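Local coordinates for protein AlyQ (Persicobacter sp. CCB-QB2, PDB 5XNR) that acts as an alginate lyase, in all likelihood cleaving alginate by beta-elimination, and carries a CBM32 module of the carbohydrate-binding type, at residues 60-65 with 97-102; 212-217 with 359-364; 235-240 with 304-309. All coordinates share one frame; numbering follows the deposited sequence.

Interaction 1: 60-65 with 97-102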
ATOM      1  N   ALA A  60       4.231 -27.062   8.584  1.00 33.43           N
ATOM      2  CA  ALA A  60       4.208 -28.241   9.426  1.00 34.98           C
ATOM      3  C   ALA A  60       5.638 -28.632   9.781  1.00 36.22           C
ATOM      4  O   ALA A  60       6.527 -28.490   8.944  1.00 37.72           O
ATOM      5  CB  ALA A  60       3.514 -29.370   8.707  1.00 33.61           C
ATOM      6  N   ALA A  61       5.854 -29.104  11.008  1.00 35.55           N
ATOM      7  CA  ALA A  61       7.111 -29.753  11.350  1.00 32.68           C
ATOM      8  C   ALA A  61       6.821 -31.211  11.713  1.00 33.47           C
ATOM      9  O   ALA A  61       5.833 -31.489  12.361  1.00 36.23           O
ATOM     10  CB  ALA A  61       7.771 -29.006  12.471  1.00 34.58           C
ATOM     11  N   TRP A  62       7.680 -32.128  11.284  1.00 34.68           N
ATOM     12  CA  TRP A  62       7.356 -33.539  11.272  1.00 33.80           C
ATOM     13  C   TRP A  62       8.164 -34.276  12.342  1.00 32.79           C
ATOM     14  O   TRP A  62       9.304 -33.943  12.609  1.00 31.37           O
ATOM     15  CB  TRP A  62       7.608 -34.118   9.871  1.00 34.03           C
ATOM     16  CG  TRP A  62       6.727 -33.505   8.829  1.00 31.69           C
ATOM     17  CD1 TRP A  62       6.974 -32.365   8.123  1.00 30.58           C
ATOM     18  CD2 TRP A  62       5.421 -33.954   8.424  1.00 30.50           C
ATOM     19  NE1 TRP A  62       5.927 -32.089   7.287  1.00 30.68           N
ATOM     20  CE2 TRP A  62       4.956 -33.041   7.453  1.00 30.75           C
ATOM     21  CE3 TRP A  62       4.612 -35.043   8.763  1.00 30.87           C
ATOM     22  CZ2 TRP A  62       3.719 -33.172   6.836  1.00 29.19           C
ATOM     23  CZ3 TRP A  62       3.381 -35.173   8.154  1.00 31.49           C
ATOM     24  CH2 TRP A  62       2.945 -34.249   7.206  1.00 29.81           C
ATOM     25  N   TYR A  63       7.543 -35.276  12.953  1.00 34.41           N
ATOM     26  CA  TYR A  63       8.277 -36.231  13.752  1.00 35.22           C
ATOM     27  C   TYR A  63       9.307 -36.928  12.858  1.00 34.87           C
ATOM     28  O   TYR A  63       8.969 -37.338  11.741  1.00 39.09           O
ATOM     29  CB  TYR A  63       7.316 -37.246  14.363  1.00 38.37           C
ATOM     30  CG  TYR A  63       7.923 -38.173  15.384  1.00 42.45           C
ATOM     31  CD1 TYR A  63       8.512 -37.697  16.549  1.00 47.73           C
ATOM     32  CD2 TYR A  63       7.865 -39.541  15.205  1.00 44.60           C
ATOM     33  CE1 TYR A  63       9.034 -38.563  17.499  1.00 48.16           C
ATOM     34  CE2 TYR A  63       8.381 -40.419  16.142  1.00 47.08           C
ATOM     35  CZ  TYR A  63       8.962 -39.931  17.291  1.00 46.53           C
ATOM     36  OH  TYR A  63       9.481 -40.827  18.170  1.00 47.56           O
ATOM     37  N   ASN A  64      10.545 -37.028  13.320  1.00 33.16           N
ATOM     38  CA  ASN A  64      11.616 -37.576  12.506  1.00 36.11           C
ATOM     39  C   ASN A  64      11.666 -36.869  11.137  1.00 33.73           C
ATOM     40  O   ASN A  64      11.867 -37.495  10.112  1.00 34.47           O
ATOM     41  CB  ASN A  64      11.462 -39.090  12.315  1.00 40.93           C
ATOM     42  CG  ASN A  64      11.648 -39.898  13.587  1.00 48.27           C
ATOM     43  OD1 ASN A  64      12.408 -39.512  14.475  1.00 48.20           O
ATOM     44  ND2 ASN A  64      10.978 -41.041  13.671  1.00 46.58           N
ATOM     45  N   GLY A  65      11.495 -35.564  11.112  1.00 32.79           N
ATOM     46  CA  GLY A  65      11.487 -34.805   9.849  1.00 34.61           C
ATOM     47  C   GLY A  65      12.823 -34.800   9.120  1.00 32.70           C
ATOM     48  O   GLY A  65      12.852 -34.517   7.927  1.00 34.40           O
ATOM     49  N   ALA A  97      12.250 -28.797  11.840  1.00 37.44           N
ATOM     50  CA  ALA A  97      11.534 -27.481  12.024  1.00 36.03           C
ATOM     51  C   ALA A  97      10.342 -27.357  11.065  1.00 34.31           C
ATOM     52  O   ALA A  97      10.004 -28.324  10.387  1.00 35.00           O
ATOM     53  CB  ALA A  97      12.485 -26.334  11.830  1.00 32.67           C
ATOM     54  N   LEU A  98       9.723 -26.168  11.008  1.00 31.53           N
ATOM     55  CA  LEU A  98       8.570 -25.963  10.141  1.00 33.14           C
ATOM     56  C   LEU A  98       9.009 -25.931   8.670  1.00 35.28           C
ATOM     57  O   LEU A  98      10.008 -25.284   8.327  1.00 33.24           O
ATOM     58  CB  LEU A  98       7.858 -24.656  10.497  1.00 33.36           C
ATOM     59  CG  LEU A  98       7.239 -24.574  11.889  1.00 32.64           C
ATOM     60  CD1 LEU A  98       7.088 -23.125  12.313  1.00 32.03           C
ATOM     61  CD2 LEU A  98       5.893 -25.295  11.946  1.00 33.17           C
ATOM     62  N   GLU A  99       8.239 -26.635   7.823  1.00 36.59           N
ATOM     63  CA  GLU A  99       8.349 -26.533   6.373  1.00 37.07           C
ATOM     64  C   GLU A  99       7.140 -25.753   5.862  1.00 38.09           C
ATOM     65  O   GLU A  99       6.041 -25.888   6.382  1.00 37.52           O
ATOM     66  CB  GLU A  99       8.361 -27.902   5.693  1.00 40.08           C
ATOM     67  CG  GLU A  99       9.694 -28.641   5.737  1.00 40.80           C
ATOM     68  CD  GLU A  99       9.557 -30.112   5.361  1.00 44.93           C
ATOM     69  OE1 GLU A  99      10.047 -30.986   6.142  1.00 43.26           O
ATOM     70  OE2 GLU A  99       8.920 -30.392   4.302  1.00 36.90           O
ATOM     71  N   SER A 100       7.355 -24.967   4.822  1.00 41.01           N
ATOM     72  CA  SER A 100       6.310 -24.103   4.281  1.00 44.96           C
ATOM     73  C   SER A 100       5.651 -24.756   3.057  1.00 42.87           C
ATOM     74  O   SER A 100       6.327 -25.142   2.094  1.00 45.52           O
ATOM     75  CB  SER A 100       6.853 -22.718   3.963  1.00 47.68           C
ATOM     76  OG  SER A 100       7.005 -21.958   5.160  1.00 52.73           O
ATOM     77  N   TYR A 101       4.325 -24.869   3.105  1.00 40.41           N
ATOM     78  CA  TYR A 101       3.554 -25.316   1.951  1.00 40.86           C
ATOM     79  C   TYR A 101       2.592 -24.183   1.586  1.00 42.99           C
ATOM     80  O   TYR A 101       1.767 -23.790   2.428  1.00 42.09           O
ATOM     81  CB  TYR A 101       2.901 -26.671   2.241  1.00 36.13           C
ATOM     82  CG  TYR A 101       3.829 -27.659   2.919  1.00 35.27           C
ATOM     83  CD1 TYR A 101       4.948 -28.162   2.272  1.00 33.82           C
ATOM     84  CD2 TYR A 101       3.604 -28.091   4.219  1.00 34.47           C
ATOM     85  CE1 TYR A 101       5.802 -29.066   2.888  1.00 33.63           C
ATOM     86  CE2 TYR A 101       4.451 -28.989   4.852  1.00 31.16           C
ATOM     87  CZ  TYR A 101       5.542 -29.494   4.179  1.00 31.77           C
ATOM     88  OH  TYR A 101       6.372 -30.389   4.782  1.00 34.87           O
ATOM     89  N   SER A 102       2.753 -23.630   0.366  1.00 42.20           N
ATOM     90  CA  SER A 102       1.999 -22.430  -0.078  1.00 46.99           C
ATOM     91  C   SER A 102       1.192 -22.708  -1.363  1.00 44.71           C
ATOM     92  O   SER A 102       1.599 -23.468  -2.231  1.00 41.51           O
ATOM     93  CB  SER A 102       2.927 -21.235  -0.223  1.00 50.09           C
ATOM     94  OG  SER A 102       4.298 -21.635  -0.200  1.00 53.20           O
TER
HETATM   95  O   HOH W   1      10.544 -33.639   6.833  1.00 36.75           O
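Ala60 and Glu99 pair where two antiparallel strands meet in the beta-sandwich of the CBM32 module, an F5/8 type C domain. Glu99 N bonds almost straight to Ala60 O at 2.8 Å, and Ala60 N returns a bond to Glu99 O. This is the one beta bridge of the contact: strands 60-62 and 99-102 run at 136° and diverge. The methyl of Ala60 lies on the same side of the sheet as Glu99 and meets the edge of the Tyr101 ring in its plane, CB to CE2 4.0 Å. Ala61 sets its CB tightly against Ala97 O, 3.1 Å away, with the Leu98 CD2 methyl nearby. The backbone of Ala61 is held by Thr127, one of the calcium ligands, and its side chain lies about 8 Å from that ion. Tyr101 is the hub on the buried side. Trp62 carries its indole CG beside the backbone N (chi1 -63°), which brings NE1 to the Tyr101 OH at 3.1 Å with an N-H...O angle of 151°, the oxygen lying somewhat out of the indole plane. The same hydroxyl donates to Glu99 OE2 at 2.6 Å, arriving from above the carboxylate plane, so its oxygen is gripped twice and the tyrosine, tryptophan and glutamate are chained together. Phe72 meets both aromatic rings, and Ser92 N also bonds Glu99 OE2. The other carboxylate oxygen reaches the type II turn Trp62-Gly65 through a water, which donates to Glu99 OE1 at 2.8 Å and to Gly65 O at 2.7 Å.

Interaction 2: 212-217 with 359-364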
ATOM      1  N   ARG A 212       7.318  15.222 -13.943  1.00 37.51           N
ATOM      2  CA  ARG A 212       6.063  14.987 -13.239  1.00 38.23           C
ATOM      3  C   ARG A 212       5.158  14.006 -13.990  1.00 37.35           C
ATOM      4  O   ARG A 212       5.064  14.011 -15.191  1.00 35.57           O
ATOM      5  CB  ARG A 212       5.325  16.307 -12.998  1.00 42.54           C
ATOM      6  CG  ARG A 212       4.718  16.959 -14.233  1.00 44.19           C
ATOM      7  CD  ARG A 212       5.207  18.392 -14.439  1.00 50.37           C
ATOM      8  NE  ARG A 212       4.863  19.318 -13.366  1.00 49.24           N
ATOM      9  CZ  ARG A 212       5.583  20.388 -13.015  1.00 48.89           C
ATOM     10  NH1 ARG A 212       6.540  20.846 -13.802  1.00 48.90           N
ATOM     11  NH2 ARG A 212       5.366  20.974 -11.853  1.00 50.06           N
ATOM     12  N   SER A 213       4.471  13.181 -13.224  1.00 35.33           N
ATOM     13  CA  SER A 213       3.202  12.654 -13.660  1.00 35.53           C
ATOM     14  C   SER A 213       2.130  13.076 -12.648  1.00 33.89           C
ATOM     15  O   SER A 213       2.017  12.461 -11.608  1.00 31.87           O
ATOM     16  CB  SER A 213       3.256  11.165 -13.826  1.00 34.22           C
ATOM     17  OG  SER A 213       2.002  10.675 -14.282  1.00 34.18           O
ATOM     18  N   GLU A 214       1.362  14.129 -12.930  1.00 37.56           N
ATOM     19  CA  GLU A 214       0.519  14.726 -11.863  1.00 40.64           C
ATOM     20  C   GLU A 214      -0.676  15.511 -12.425  1.00 36.58           C
ATOM     21  O   GLU A 214      -0.621  16.046 -13.534  1.00 40.20           O
ATOM     22  CB  GLU A 214       1.417  15.591 -10.966  1.00 44.15           C
ATOM     23  CG  GLU A 214       1.673  16.999 -11.455  1.00 44.36           C
ATOM     24  CD  GLU A 214       2.442  17.892 -10.482  1.00 43.13           C
ATOM     25  OE1 GLU A 214       2.307  17.725  -9.228  1.00 43.96           O
ATOM     26  OE2 GLU A 214       3.167  18.764 -10.980  1.00 40.33           O
ATOM     27  N   LEU A 215      -1.725  15.612 -11.613  1.00 35.34           N
ATOM     28  CA  LEU A 215      -3.002  16.288 -11.981  1.00 37.18           C
ATOM     29  C   LEU A 215      -2.963  17.776 -11.621  1.00 33.90           C
ATOM     30  O   LEU A 215      -2.478  18.121 -10.576  1.00 30.48           O
ATOM     31  CB  LEU A 215      -4.163  15.631 -11.236  1.00 38.73           C
ATOM     32  CG  LEU A 215      -4.367  14.141 -11.508  1.00 43.98           C
ATOM     33  CD1 LEU A 215      -5.449  13.561 -10.596  1.00 43.16           C
ATOM     34  CD2 LEU A 215      -4.709  13.903 -12.977  1.00 45.87           C
ATOM     35  N   ARG A 216      -3.479  18.641 -12.495  1.00 32.26           N
ATOM     36  CA  ARG A 216      -3.681  20.040 -12.159  1.00 33.94           C
ATOM     37  C   ARG A 216      -5.200  20.308 -12.095  1.00 35.43           C
ATOM     38  O   ARG A 216      -5.976  19.946 -12.987  1.00 36.01           O
ATOM     39  CB  ARG A 216      -2.944  20.918 -13.176  1.00 33.70           C
ATOM     40  CG  ARG A 216      -2.917  22.408 -12.847  1.00 36.52           C
ATOM     41  CD  ARG A 216      -3.728  23.287 -13.791  1.00 38.26           C
ATOM     42  NE  ARG A 216      -3.436  24.726 -13.735  1.00 36.34           N
ATOM     43  CZ  ARG A 216      -4.214  25.648 -13.163  1.00 34.82           C
ATOM     44  NH1 ARG A 216      -5.305  25.330 -12.474  1.00 31.85           N
ATOM     45  NH2 ARG A 216      -3.885  26.911 -13.297  1.00 35.00           N
ATOM     46  N   GLU A 217      -5.632  20.939 -11.026  1.00 34.73           N
ATOM     47  CA  GLU A 217      -7.056  21.243 -10.834  1.00 37.08           C
ATOM     48  C   GLU A 217      -7.621  22.013 -12.039  1.00 35.31           C
ATOM     49  O   GLU A 217      -6.942  22.843 -12.628  1.00 35.55           O
ATOM     50  CB  GLU A 217      -7.226  22.057  -9.559  1.00 35.94           C
ATOM     51  CG  GLU A 217      -8.646  22.084  -9.069  1.00 37.87           C
ATOM     52  CD  GLU A 217      -8.838  22.788  -7.737  1.00 34.95           C
ATOM     53  OE1 GLU A 217      -7.833  23.263  -7.127  1.00 28.11           O
ATOM     54  OE2 GLU A 217     -10.005  22.847  -7.315  1.00 34.56           O
ATOM     55  N   GLY A 359      -0.674  14.060  -7.192  1.00 31.20           N
ATOM     56  CA  GLY A 359       0.073  13.076  -7.936  1.00 28.89           C
ATOM     57  C   GLY A 359       1.545  13.111  -7.577  1.00 29.15           C
ATOM     58  O   GLY A 359       1.902  13.210  -6.393  1.00 33.23           O
ATOM     59  N   ASN A 360       2.385  13.107  -8.609  1.00 29.40           N
ATOM     60  CA  ASN A 360       3.831  12.834  -8.489  1.00 30.51           C
ATOM     61  C   ASN A 360       4.639  13.873  -9.277  1.00 31.28           C
ATOM     62  O   ASN A 360       4.630  13.867 -10.515  1.00 32.66           O
ATOM     63  CB  ASN A 360       4.134  11.415  -8.971  1.00 29.42           C
ATOM     64  CG  ASN A 360       5.609  11.100  -9.132  1.00 30.40           C
ATOM     65  OD1 ASN A 360       6.468  11.985  -8.991  1.00 27.57           O
ATOM     66  ND2 ASN A 360       5.900   9.832  -9.434  1.00 27.61           N
ATOM     67  N   TYR A 361       5.353  14.736  -8.557  1.00 32.39           N
ATOM     68  CA  TYR A 361       6.355  15.636  -9.175  1.00 34.44           C
ATOM     69  C   TYR A 361       7.753  15.263  -8.667  1.00 33.31           C
ATOM     70  O   TYR A 361       8.131  15.683  -7.583  1.00 33.97           O
ATOM     71  CB  TYR A 361       6.018  17.092  -8.844  1.00 36.38           C
ATOM     72  CG  TYR A 361       6.889  18.165  -9.462  1.00 38.37           C
ATOM     73  CD1 TYR A 361       7.597  17.971 -10.639  1.00 38.78           C
ATOM     74  CD2 TYR A 361       6.925  19.436  -8.900  1.00 39.69           C
ATOM     75  CE1 TYR A 361       8.349  18.994 -11.208  1.00 42.97           C
ATOM     76  CE2 TYR A 361       7.660  20.469  -9.464  1.00 40.78           C
ATOM     77  CZ  TYR A 361       8.384  20.253 -10.621  1.00 39.68           C
ATOM     78  OH  TYR A 361       9.129  21.275 -11.142  1.00 35.64           O
ATOM     79  N   THR A 362       8.510  14.481  -9.433  1.00 31.73           N
ATOM     80  CA  THR A 362       9.768  13.928  -8.936  1.00 31.01           C
ATOM     81  C   THR A 362      10.850  14.998  -9.089  1.00 34.40           C
ATOM     82  O   THR A 362      11.060  15.524 -10.202  1.00 33.17           O
ATOM     83  CB  THR A 362      10.107  12.614  -9.646  1.00 31.18           C
ATOM     84  OG1 THR A 362       9.068  11.691  -9.322  1.00 31.41           O
ATOM     85  CG2 THR A 362      11.451  12.036  -9.254  1.00 31.05           C
ATOM     86  N   GLN A 363      11.543  15.322  -7.997  1.00 33.26           N
ATOM     87  CA  GLN A 363      12.550  16.372  -8.066  1.00 35.02           C
ATOM     88  C   GLN A 363      13.910  15.784  -8.491  1.00 38.01           C
ATOM     89  O   GLN A 363      14.907  15.978  -7.798  1.00 39.09           O
ATOM     90  CB  GLN A 363      12.654  17.083  -6.716  1.00 36.71           C
ATOM     91  CG  GLN A 363      11.328  17.625  -6.196  1.00 35.88           C
ATOM     92  CD  GLN A 363      10.738  18.676  -7.101  1.00 33.26           C
ATOM     93  OE1 GLN A 363      11.171  19.832  -7.110  1.00 32.26           O
ATOM     94  NE2 GLN A 363       9.726  18.272  -7.855  1.00 32.21           N
ATOM     95  N   SER A 364      13.976  15.062  -9.617  1.00 40.48           N
ATOM     96  CA  SER A 364      15.277  14.653 -10.174  1.00 42.85           C
ATOM     97  C   SER A 364      15.216  14.662 -11.703  1.00 43.11           C
ATOM     98  O   SER A 364      14.160  14.931 -12.278  1.00 47.40           O
ATOM     99  CB  SER A 364      15.732  13.316  -9.643  1.00 41.13           C
ATOM    100  OG  SER A 364      17.114  13.126  -9.933  1.00 39.23           O
TER
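Arg212 and Tyr361 face each other on two neighbouring strands of the alginate lyase jelly roll, built from the sequences RSELRE (212-217) and GNYTQ (359-363). Both resemble signature segments of family PL7 lyases, where they line the concave sheet that receives alginate, so a place in the substrate cleft is likely here. The guanidinium of Arg212 lies flat over one face of the Tyr361 ring, its CZ 3.8 Å from the ring centroid and the planes 21° apart, a cation-pi stack. NH2 comes nearest, 3.3 Å from Tyr361 CZ. Arg212 has CG wedged between its backbone N and carbonyl carbon (chi1 71°), and further bends at chi2 and chi3 fold the chain back over the tyrosine, whose CG is anti to its own N (chi1 -176°). Glu214 fixes the rotation of the guanidinium from its edge: OE2 accepts NE at 3.0 Å and NH2 at 3.2 Å, both in the guanidinium plane, in a side-on salt bridge to a single oxygen. Lys357 adds a long, weak ion pair to the same atom. On the other side of the strands, Ser213 and Asn360 form a hydrogen-bonded pair, though Ser213 N to Asn360 O is weak; Asn360 N to Ser213 O measures 3.1 Å. These two side chains turn inward, Ser213 OG to Tyr182 O and Asn360 ND2 to Phe194 O. At Gly359, where the chain turns a corner, the bare CA comes within 4.3 Å of Glu214 CA, a non-hydrogen-bonded pair with no side chain on the glycine to hold the strands apart. The second face of the Tyr361 ring is covered by Gln363, whose NE2 sits 3.1 Å above the ring centre while also bonding Tyr361 O.

Interaction 3: 235-240 with 304-309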
ATOM      1  N   VAL A 235     -10.182  22.851   0.487  1.00 29.86           N
ATOM      2  CA  VAL A 235      -9.670  21.636   1.053  1.00 31.05           C
ATOM      3  C   VAL A 235      -9.188  20.708  -0.060  1.00 31.53           C
ATOM      4  O   VAL A 235      -9.836  20.589  -1.086  1.00 33.62           O
ATOM      5  CB  VAL A 235     -10.771  20.965   1.886  1.00 31.83           C
ATOM      6  CG1 VAL A 235     -10.278  19.745   2.636  1.00 30.39           C
ATOM      7  CG2 VAL A 235     -11.394  21.973   2.836  1.00 34.12           C
ATOM      8  N   VAL A 236      -8.052  20.056   0.164  1.00 31.92           N
ATOM      9  CA  VAL A 236      -7.686  18.853  -0.604  1.00 31.48           C
ATOM     10  C   VAL A 236      -7.387  17.732   0.395  1.00 30.76           C
ATOM     11  O   VAL A 236      -6.619  17.928   1.321  1.00 33.16           O
ATOM     12  CB  VAL A 236      -6.498  19.071  -1.565  1.00 30.03           C
ATOM     13  CG1 VAL A 236      -5.231  19.528  -0.863  1.00 30.24           C
ATOM     14  CG2 VAL A 236      -6.208  17.824  -2.373  1.00 29.89           C
ATOM     15  N   TYR A 237      -8.001  16.578   0.169  1.00 28.72           N
ATOM     16  CA  TYR A 237      -7.706  15.371   0.884  1.00 28.93           C
ATOM     17  C   TYR A 237      -7.164  14.345  -0.100  1.00 29.64           C
ATOM     18  O   TYR A 237      -7.712  14.213  -1.205  1.00 27.79           O
ATOM     19  CB  TYR A 237      -8.960  14.815   1.557  1.00 30.39           C
ATOM     20  CG  TYR A 237      -8.913  13.347   1.893  1.00 27.42           C
ATOM     21  CD1 TYR A 237      -8.467  12.905   3.117  1.00 28.29           C
ATOM     22  CD2 TYR A 237      -9.351  12.397   0.987  1.00 30.02           C
ATOM     23  CE1 TYR A 237      -8.444  11.551   3.431  1.00 32.07           C
ATOM     24  CE2 TYR A 237      -9.325  11.039   1.272  1.00 30.93           C
ATOM     25  CZ  TYR A 237      -8.874  10.614   2.508  1.00 31.69           C
ATOM     26  OH  TYR A 237      -8.876   9.296   2.814  1.00 28.56           O
ATOM     27  N   VAL A 238      -6.106  13.637   0.314  1.00 29.96           N
ATOM     28  CA  VAL A 238      -5.528  12.584  -0.513  1.00 29.60           C
ATOM     29  C   VAL A 238      -5.186  11.395   0.383  1.00 28.14           C
ATOM     30  O   VAL A 238      -4.529  11.572   1.370  1.00 29.01           O
ATOM     31  CB  VAL A 238      -4.262  13.051  -1.260  1.00 31.36           C
ATOM     32  CG1 VAL A 238      -3.728  11.954  -2.169  1.00 33.08           C
ATOM     33  CG2 VAL A 238      -4.478  14.336  -2.041  1.00 32.19           C
ATOM     34  N   LYS A 239      -5.573  10.193  -0.027  1.00 30.55           N
ATOM     35  CA  LYS A 239      -5.058   8.940   0.534  1.00 31.90           C
ATOM     36  C   LYS A 239      -4.114   8.311  -0.480  1.00 30.28           C
ATOM     37  O   LYS A 239      -4.548   7.948  -1.563  1.00 31.40           O
ATOM     38  CB  LYS A 239      -6.171   7.927   0.830  1.00 35.74           C
ATOM     39  CG  LYS A 239      -5.689   6.544   1.268  1.00 38.70           C
ATOM     40  CD  LYS A 239      -6.796   5.513   1.452  1.00 40.05           C
ATOM     41  CE  LYS A 239      -7.177   5.272   2.895  1.00 45.63           C
ATOM     42  NZ  LYS A 239      -8.312   4.319   3.008  1.00 50.01           N
ATOM     43  N   GLN A 240      -2.855   8.141  -0.097  1.00 30.74           N
ATOM     44  CA  GLN A 240      -1.824   7.759  -1.044  1.00 28.45           C
ATOM     45  C   GLN A 240      -0.643   7.092  -0.337  1.00 29.92           C
ATOM     46  O   GLN A 240      -0.504   7.169   0.886  1.00 29.72           O
ATOM     47  CB  GLN A 240      -1.288   9.007  -1.734  1.00 29.12           C
ATOM     48  CG  GLN A 240      -0.542   9.974  -0.816  1.00 29.47           C
ATOM     49  CD  GLN A 240      -0.228  11.279  -1.515  1.00 29.71           C
ATOM     50  OE1 GLN A 240      -0.500  11.463  -2.697  1.00 30.10           O
ATOM     51  NE2 GLN A 240       0.325  12.215  -0.776  1.00 32.72           N
ATOM     52  N   GLU A 304      -2.829   9.424   4.800  1.00 29.81           N
ATOM     53  CA  GLU A 304      -3.856  10.406   4.432  1.00 30.16           C
ATOM     54  C   GLU A 304      -3.351  11.803   4.801  1.00 31.86           C
ATOM     55  O   GLU A 304      -2.713  11.988   5.837  1.00 37.70           O
ATOM     56  CB  GLU A 304      -5.177  10.149   5.162  1.00 30.82           C
ATOM     57  CG  GLU A 304      -5.811   8.799   4.877  1.00 28.86           C
ATOM     58  CD  GLU A 304      -6.977   8.514   5.796  1.00 29.60           C
ATOM     59  OE1 GLU A 304      -6.731   7.990   6.898  1.00 25.76           O
ATOM     60  OE2 GLU A 304      -8.129   8.867   5.417  1.00 33.32           O
ATOM     61  N   VAL A 305      -3.649  12.772   3.952  1.00 31.28           N
ATOM     62  CA  VAL A 305      -3.208  14.146   4.148  1.00 28.93           C
ATOM     63  C   VAL A 305      -4.349  15.080   3.749  1.00 28.61           C
ATOM     64  O   VAL A 305      -5.061  14.795   2.802  1.00 31.15           O
ATOM     65  CB  VAL A 305      -1.948  14.450   3.326  1.00 25.94           C
ATOM     66  CG1 VAL A 305      -2.163  14.197   1.848  1.00 25.91           C
ATOM     67  CG2 VAL A 305      -1.459  15.867   3.563  1.00 27.00           C
ATOM     68  N   ILE A 306      -4.507  16.166   4.498  1.00 30.54           N
ATOM     69  CA  ILE A 306      -5.389  17.281   4.144  1.00 30.29           C
ATOM     70  C   ILE A 306      -4.600  18.595   4.199  1.00 29.90           C
ATOM     71  O   ILE A 306      -3.901  18.859   5.174  1.00 32.17           O
ATOM     72  CB  ILE A 306      -6.597  17.317   5.088  1.00 29.22           C
ATOM     73  CG1 ILE A 306      -7.473  16.079   4.896  1.00 29.55           C
ATOM     74  CG2 ILE A 306      -7.371  18.611   4.922  1.00 29.36           C
ATOM     75  CD1 ILE A 306      -8.421  15.819   6.038  1.00 29.94           C
ATOM     76  N   PHE A 307      -4.651  19.383   3.128  1.00 28.30           N
ATOM     77  CA  PHE A 307      -4.399  20.802   3.240  1.00 27.69           C
ATOM     78  C   PHE A 307      -5.761  21.493   3.282  1.00 29.38           C
ATOM     79  O   PHE A 307      -6.640  21.163   2.480  1.00 28.89           O
ATOM     80  CB  PHE A 307      -3.581  21.347   2.074  1.00 27.62           C
ATOM     81  CG  PHE A 307      -2.286  20.649   1.746  1.00 28.07           C
ATOM     82  CD1 PHE A 307      -1.672  19.776   2.627  1.00 28.01           C
ATOM     83  CD2 PHE A 307      -1.620  20.959   0.571  1.00 30.97           C
ATOM     84  CE1 PHE A 307      -0.476  19.157   2.297  1.00 29.29           C
ATOM     85  CE2 PHE A 307      -0.403  20.368   0.253  1.00 31.42           C
ATOM     86  CZ  PHE A 307       0.163  19.457   1.112  1.00 31.26           C
ATOM     87  N   GLU A 308      -5.938  22.418   4.224  1.00 33.02           N
ATOM     88  CA  GLU A 308      -7.218  23.117   4.474  1.00 33.00           C
ATOM     89  C   GLU A 308      -6.897  24.606   4.586  1.00 37.17           C
ATOM     90  O   GLU A 308      -6.116  24.971   5.442  1.00 38.71           O
ATOM     91  CB  GLU A 308      -7.846  22.589   5.765  1.00 33.06           C
ATOM     92  CG  GLU A 308      -9.177  23.200   6.190  1.00 32.99           C
ATOM     93  CD  GLU A 308      -9.730  22.598   7.480  1.00 34.28           C
ATOM     94  OE1 GLU A 308      -9.015  22.656   8.499  1.00 35.26           O
ATOM     95  OE2 GLU A 308     -10.843  22.035   7.467  1.00 34.10           O
ATOM     96  N   VAL A 309      -7.432  25.438   3.698  1.00 37.46           N
ATOM     97  CA  VAL A 309      -7.165  26.860   3.762  1.00 39.26           C
ATOM     98  C   VAL A 309      -8.468  27.571   4.132  1.00 39.27           C
ATOM     99  O   VAL A 309      -9.497  27.357   3.499  1.00 43.49           O
ATOM    100  CB  VAL A 309      -6.589  27.393   2.440  1.00 43.31           C
ATOM    101  CG1 VAL A 309      -6.243  28.870   2.557  1.00 43.73           C
ATOM    102  CG2 VAL A 309      -5.382  26.585   1.970  1.00 44.47           C
TER
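Tyr237 and Ile306 fit together in the middle of a long antiparallel strand pair, 235-240 with 304-309, in the seven-stranded sheet of the lyase jelly roll. The two backbones run at 165° and are joined by four hydrogen bonds, two at the pair Val236-Phe307 and two at Val238-Val305. On the face that carries Val235, Tyr237 and Ile306, the isoleucine is the bump between two neighbours: its CG2 meets Val235 CG1 at 3.9 Å, while its CG1 abuts the edge of the Tyr237 ring at CD1, 3.8 Å away and in the ring plane. With CG anti to the backbone N (chi1 158°), the tyrosine reaches past Ile306 to Glu304. There Tyr237 OH donates to Glu304 OE2 at 2.7 Å, on the anti side, with ring and carboxylate planes almost perpendicular. Helix 324-330 covers this side: Tyr328 packs on Val235 and Ile306, and Leu324 N and Ala325 N bond the two carboxylate oxygens of Glu304, which ties the start of the helix to the sheet. Phe388 of the adjoining strand stacks on the Tyr237 ring. On the reverse side the fit is apolar. Val236 lies alongside Phe307, its CG1 3.8 Å from Phe307 CB, and the Phe307 ring then leads away toward Leu316. Thr255 touches Val236, Val238 and Val305 here. Beside them Val305 CG1, set between its own backbone N and carbonyl carbon (chi1 57°), fills the hollow beside Val238, 3.9 Å from Val238 CB and 3.6 Å from Val238 O.

In the fold
From the N terminus, the chain first builds the CBM32 module, where interaction 1 closes a loop of 31 residues and ties strand 52-62 to strand 99-103. The lyase domain follows, and its contacts lie far off, their centres 48 to 49 Å from that of interaction 1. Strand 211-217 opens interaction 2, which closes only after 141 intervening residues. Within that span strands 233-244 and 302-310 meet in interaction 3, closing a shorter loop of 63 residues, so the two are nested and do not cross. They belong to different sheets of one jelly roll, their nearest atoms about 5 Å apart without touching.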